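Intimin (Escherichia coli, PDB 6TPL) is a bacterial adhesin whose passenger contains Ig-like domains, the two modelled here probably forming an extended juncture that restrains where the passenger can reach. Local coordinates at residues F144-G149 / G174-S179; I124-K129 / V189-V194. All blocks are in the same frame, centred on the assembly; numbering follows the deposited sequence.

Interaction 1 of 2, residues F144-G149 / G174-S179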
# COMPACT_ATOMS: atom_id res chain seq x y z
N PHE A 144 16.09 1.38 5.76
CA PHE A 144 15.51 0.41 4.84
C PHE A 144 16.21 -0.94 5.00
O PHE A 144 17.42 -0.99 5.23
CB PHE A 144 15.67 0.85 3.37
CG PHE A 144 14.95 2.12 3.02
CD1 PHE A 144 15.52 3.36 3.29
CD2 PHE A 144 13.72 2.08 2.37
CE1 PHE A 144 14.87 4.54 2.96
CE2 PHE A 144 13.06 3.26 2.04
CZ PHE A 144 13.63 4.48 2.33
N THR A 145 15.46 -2.03 4.83
CA THR A 145 16.03 -3.37 4.77
C THR A 145 15.37 -4.13 3.63
O THR A 145 14.32 -3.73 3.13
CB THR A 145 15.84 -4.14 6.09
OG1 THR A 145 14.45 -4.26 6.40
CG2 THR A 145 16.55 -3.43 7.23
N THR A 146 15.98 -5.24 3.22
CA THR A 146 15.44 -6.05 2.14
C THR A 146 15.69 -7.53 2.41
O THR A 146 16.62 -7.89 3.13
CB THR A 146 16.05 -5.67 0.78
OG1 THR A 146 15.36 -6.36 -0.27
CG2 THR A 146 17.53 -6.03 0.73
N THR A 147 14.84 -8.37 1.83
CA THR A 147 15.00 -9.82 1.88
C THR A 147 15.75 -10.37 0.68
O THR A 147 16.09 -11.56 0.67
CB THR A 147 13.64 -10.51 1.97
OG1 THR A 147 12.86 -10.23 0.80
CG2 THR A 147 12.88 -10.04 3.20
N LEU A 148 15.99 -9.55 -0.34
CA LEU A 148 16.66 -9.99 -1.56
C LEU A 148 17.25 -8.76 -2.24
O LEU A 148 16.59 -7.73 -2.35
CB LEU A 148 15.70 -10.71 -2.50
CG LEU A 148 16.27 -11.05 -3.88
CD1 LEU A 148 17.44 -12.02 -3.75
CD2 LEU A 148 15.19 -11.61 -4.80
N GLY A 149 18.49 -8.88 -2.68
CA GLY A 149 19.10 -7.83 -3.47
C GLY A 149 19.89 -6.84 -2.63
O GLY A 149 20.10 -7.00 -1.43
N GLY A 174 14.01 -13.65 -7.81
CA GLY A 174 13.17 -13.99 -6.68
C GLY A 174 12.35 -12.81 -6.22
O GLY A 174 12.51 -11.68 -6.68
N LYS A 175 11.44 -13.10 -5.29
CA LYS A 175 10.62 -12.07 -4.68
C LYS A 175 11.43 -11.33 -3.62
O LYS A 175 12.23 -11.93 -2.90
CB LYS A 175 9.37 -12.67 -4.04
CG LYS A 175 8.44 -13.33 -5.05
CD LYS A 175 7.10 -13.70 -4.44
CE LYS A 175 6.17 -14.33 -5.47
NZ LYS A 175 5.79 -13.38 -6.55
N SER A 176 11.24 -10.02 -3.54
CA SER A 176 11.94 -9.19 -2.57
C SER A 176 10.95 -8.33 -1.81
O SER A 176 10.06 -7.70 -2.41
CB SER A 176 13.00 -8.30 -3.23
OG SER A 176 13.64 -7.49 -2.26
N LEU A 177 11.11 -8.29 -0.49
CA LEU A 177 10.29 -7.46 0.38
C LEU A 177 11.19 -6.42 1.05
O LEU A 177 12.07 -6.78 1.84
CB LEU A 177 9.57 -8.31 1.43
CG LEU A 177 8.71 -7.53 2.43
CD1 LEU A 177 7.72 -6.63 1.70
CD2 LEU A 177 7.99 -8.49 3.36
N VAL A 178 10.96 -5.16 0.72
CA VAL A 178 11.65 -4.05 1.36
C VAL A 178 10.81 -3.56 2.53
O VAL A 178 9.59 -3.46 2.43
CB VAL A 178 11.93 -2.92 0.35
CG1 VAL A 178 12.32 -1.64 1.07
CG2 VAL A 178 13.02 -3.32 -0.63
N SER A 179 11.47 -3.27 3.64
CA SER A 179 10.84 -2.72 4.83
C SER A 179 11.50 -1.39 5.18
O SER A 179 12.64 -1.13 4.79
CB SER A 179 10.93 -3.68 6.03
OG SER A 179 10.20 -4.87 5.78
O HOH W 1 13.85 -1.54 8.03
O HOH W 2 11.69 -12.38 -0.02
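T145 and S179 form an antiparallel hydrogen-bonded pair: T145 N donates to S179 O at 3.0 Å, and S179 N returns a bond to T145 O at 2.9 Å. The segments run nearly opposite ways, 166° apart end to end. Beyond T146 the regular pairing gives way, and a side chain takes over a backbone acceptor's place: L177 N donates to T147 OG1 at 2.9 Å, almost straight at 166°. T147 OG1 sits between its own backbone N and carbonyl carbon (chi1 62°), on the side of L177 N; water 2 links the same oxygen to K175 O. Two hydroxyls grip the carbonyl of L148. T146 OG1 reaches L148 O at 2.8 Å from above the carbonyl plane, whereas S176 OG donates at 3.0 Å from much nearer that plane. An alanine in place of T146 would probably leave L148 O with S176 OG as its one hydroxyl donor here and the turn into G149 less firmly held. L148 CD2 lies 3.3 Å from G174 O; a CB on G174 would be tight against that same methyl. The inward side chains of F144, T146, S176 and V178 pack on strand 163-169 of the facing sheet, F144 also touching V128 of strand 124-132, so the pairing lies inside one sheet, with its inner face against the other sheet of the Ig-like sandwich.

Interaction 2 of 2, residues I124-K129 / V189-V194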
# COMPACT_ATOMS: atom_id res chain seq x y z
N ILE A 124 14.78 -0.95 -8.88
CA ILE A 124 13.46 -0.56 -8.40
C ILE A 124 13.63 0.52 -7.35
O ILE A 124 14.43 0.38 -6.42
CB ILE A 124 12.70 -1.78 -7.84
CG1 ILE A 124 12.32 -2.72 -8.99
CG2 ILE A 124 11.45 -1.31 -7.10
CD1 ILE A 124 11.78 -4.05 -8.56
N THR A 125 12.88 1.61 -7.50
CA THR A 125 13.02 2.77 -6.64
C THR A 125 11.89 2.78 -5.61
O THR A 125 10.72 2.65 -5.97
CB THR A 125 13.00 4.07 -7.45
OG1 THR A 125 14.03 4.04 -8.45
CG2 THR A 125 13.22 5.27 -6.53
N TYR A 126 12.26 2.90 -4.34
CA TYR A 126 11.32 2.98 -3.24
C TYR A 126 11.35 4.39 -2.66
O TYR A 126 12.43 4.92 -2.41
CB TYR A 126 11.65 1.98 -2.13
CG TYR A 126 11.52 0.54 -2.55
CD1 TYR A 126 12.53 -0.10 -3.25
CD2 TYR A 126 10.39 -0.19 -2.22
CE1 TYR A 126 12.42 -1.42 -3.63
CE2 TYR A 126 10.26 -1.51 -2.59
CZ TYR A 126 11.28 -2.12 -3.30
OH TYR A 126 11.17 -3.43 -3.67
N THR A 127 10.17 4.96 -2.42
CA THR A 127 10.05 6.31 -1.90
C THR A 127 9.16 6.28 -0.67
O THR A 127 8.00 5.86 -0.74
CB THR A 127 9.49 7.26 -2.96
OG1 THR A 127 10.34 7.26 -4.12
CG2 THR A 127 9.39 8.69 -2.41
N VAL A 128 9.71 6.71 0.46
CA VAL A 128 8.99 6.79 1.73
C VAL A 128 8.75 8.26 2.05
O VAL A 128 9.58 9.12 1.73
CB VAL A 128 9.78 6.10 2.87
CG1 VAL A 128 9.25 6.55 4.21
CG2 VAL A 128 9.71 4.60 2.72
N LYS A 129 7.61 8.54 2.68
CA LYS A 129 7.30 9.87 3.17
C LYS A 129 7.10 9.81 4.68
O LYS A 129 6.52 8.85 5.20
CB LYS A 129 6.05 10.44 2.51
CG LYS A 129 5.92 11.95 2.63
CD LYS A 129 4.62 12.44 2.04
CE LYS A 129 4.57 13.96 1.96
NZ LYS A 129 3.31 14.43 1.32
N VAL A 189 7.12 -1.07 8.63
CA VAL A 189 6.45 -0.68 7.39
C VAL A 189 6.95 -1.53 6.24
O VAL A 189 8.15 -1.60 5.97
CB VAL A 189 6.65 0.82 7.10
CG1 VAL A 189 6.08 1.16 5.72
CG2 VAL A 189 5.99 1.67 8.17
N LYS A 190 6.02 -2.19 5.54
CA LYS A 190 6.34 -3.08 4.44
C LYS A 190 6.00 -2.41 3.11
O LYS A 190 4.90 -1.85 2.96
CB LYS A 190 5.58 -4.40 4.56
CG LYS A 190 5.79 -5.13 5.87
CD LYS A 190 7.23 -5.55 6.03
CE LYS A 190 7.47 -6.26 7.35
NZ LYS A 190 8.89 -6.68 7.51
N ALA A 191 6.92 -2.47 2.17
CA ALA A 191 6.66 -2.04 0.81
C ALA A 191 5.89 -3.12 0.06
O ALA A 191 5.82 -4.27 0.51
CB ALA A 191 7.97 -1.73 0.09
N PRO A 192 5.29 -2.79 -1.09
CA PRO A 192 4.77 -3.85 -1.96
C PRO A 192 5.87 -4.85 -2.28
O PRO A 192 7.03 -4.48 -2.49
CB PRO A 192 4.32 -3.09 -3.22
CG PRO A 192 4.13 -1.66 -2.78
CD PRO A 192 5.12 -1.44 -1.66
N GLU A 193 5.52 -6.13 -2.30
CA GLU A 193 6.45 -7.15 -2.76
C GLU A 193 6.76 -6.93 -4.23
O GLU A 193 5.89 -6.53 -5.02
CB GLU A 193 5.86 -8.54 -2.53
CG GLU A 193 6.85 -9.66 -2.68
CD GLU A 193 6.30 -10.99 -2.20
OE1 GLU A 193 5.19 -11.36 -2.65
OE2 GLU A 193 6.96 -11.65 -1.37
N VAL A 194 8.02 -7.15 -4.61
CA VAL A 194 8.45 -7.07 -6.00
C VAL A 194 9.13 -8.39 -6.35
O VAL A 194 9.37 -9.24 -5.49
CB VAL A 194 9.40 -5.88 -6.26
CG1 VAL A 194 8.72 -4.57 -5.85
CG2 VAL A 194 10.72 -6.08 -5.51
O HOH W 3 9.61 -4.93 -1.98
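A191 is the first residue of 189-194 to touch segment 124-129, its methyl meeting the edge of the Y126 ring rather than a face: A191 CB lies 3.5 Å from Y126 CE2, near the ring plane, with CD2 of the same edge only slightly farther. The ring comes across the interior from the opposite sheet, Y126 CG being anti to the carbonyl carbon (chi1 -65°). At P192 it is the backbone that matters. P192 O lies close to the plane of the ring and is joined to the phenol by water 3, which donates to P192 O at 2.7 Å and accepts from Y126 OH at 2.7 Å. The bond from CA to CB of E193 points away from segment 124-129, and its side chain touches K175. V194 then points back inward and meets two side chains tip to tip. Its CG2 lies 3.3 Å from Y126 OH and its CG1 3.5 Å from the same oxygen, so the isopropyl group straddles the hydroxyl. The other meeting is wholly aliphatic, with I124 CD1 3.8 Å from V194 CB. Around this contact, L168 also packs on Y126, while I109 touches A191. No direct hydrogen bond crosses between the segments; the two sheets of the Ig-like sandwich meet here mainly through hydrocarbon, with one water-bridged polar link. The buried tyrosine brings the one polar group of this set of touching side chains into that interior, and the hydroxyl gives its proton to a water, which in turn donates to a main-chain carbonyl on the far side, a bridge likely to limit how far the ring can shift.

In the fold
Both interactions belong to the second Ig-like domain of the chain, their centres about 9 Å apart. Interaction 1 pairs strands 141-146 and 174-181 within one sheet; interaction 2 crosses the sandwich, from strand 124-132 in the other sheet to the region leaving strand 189-190. Along the chain the order is 124-129, 144-149, 174-179, 189-194, so interaction 1 is nested inside the loop closed by interaction 2. They meet directly: S176 N lies 2.8 Å from V194 O, a probable hydrogen bond, and V178 CG2 packs on Y126 CZ at 3.4 Å. Strand 174-181 thus takes part both in the sheet's hydrogen bonding and in the packing between the sheets of this passenger domain.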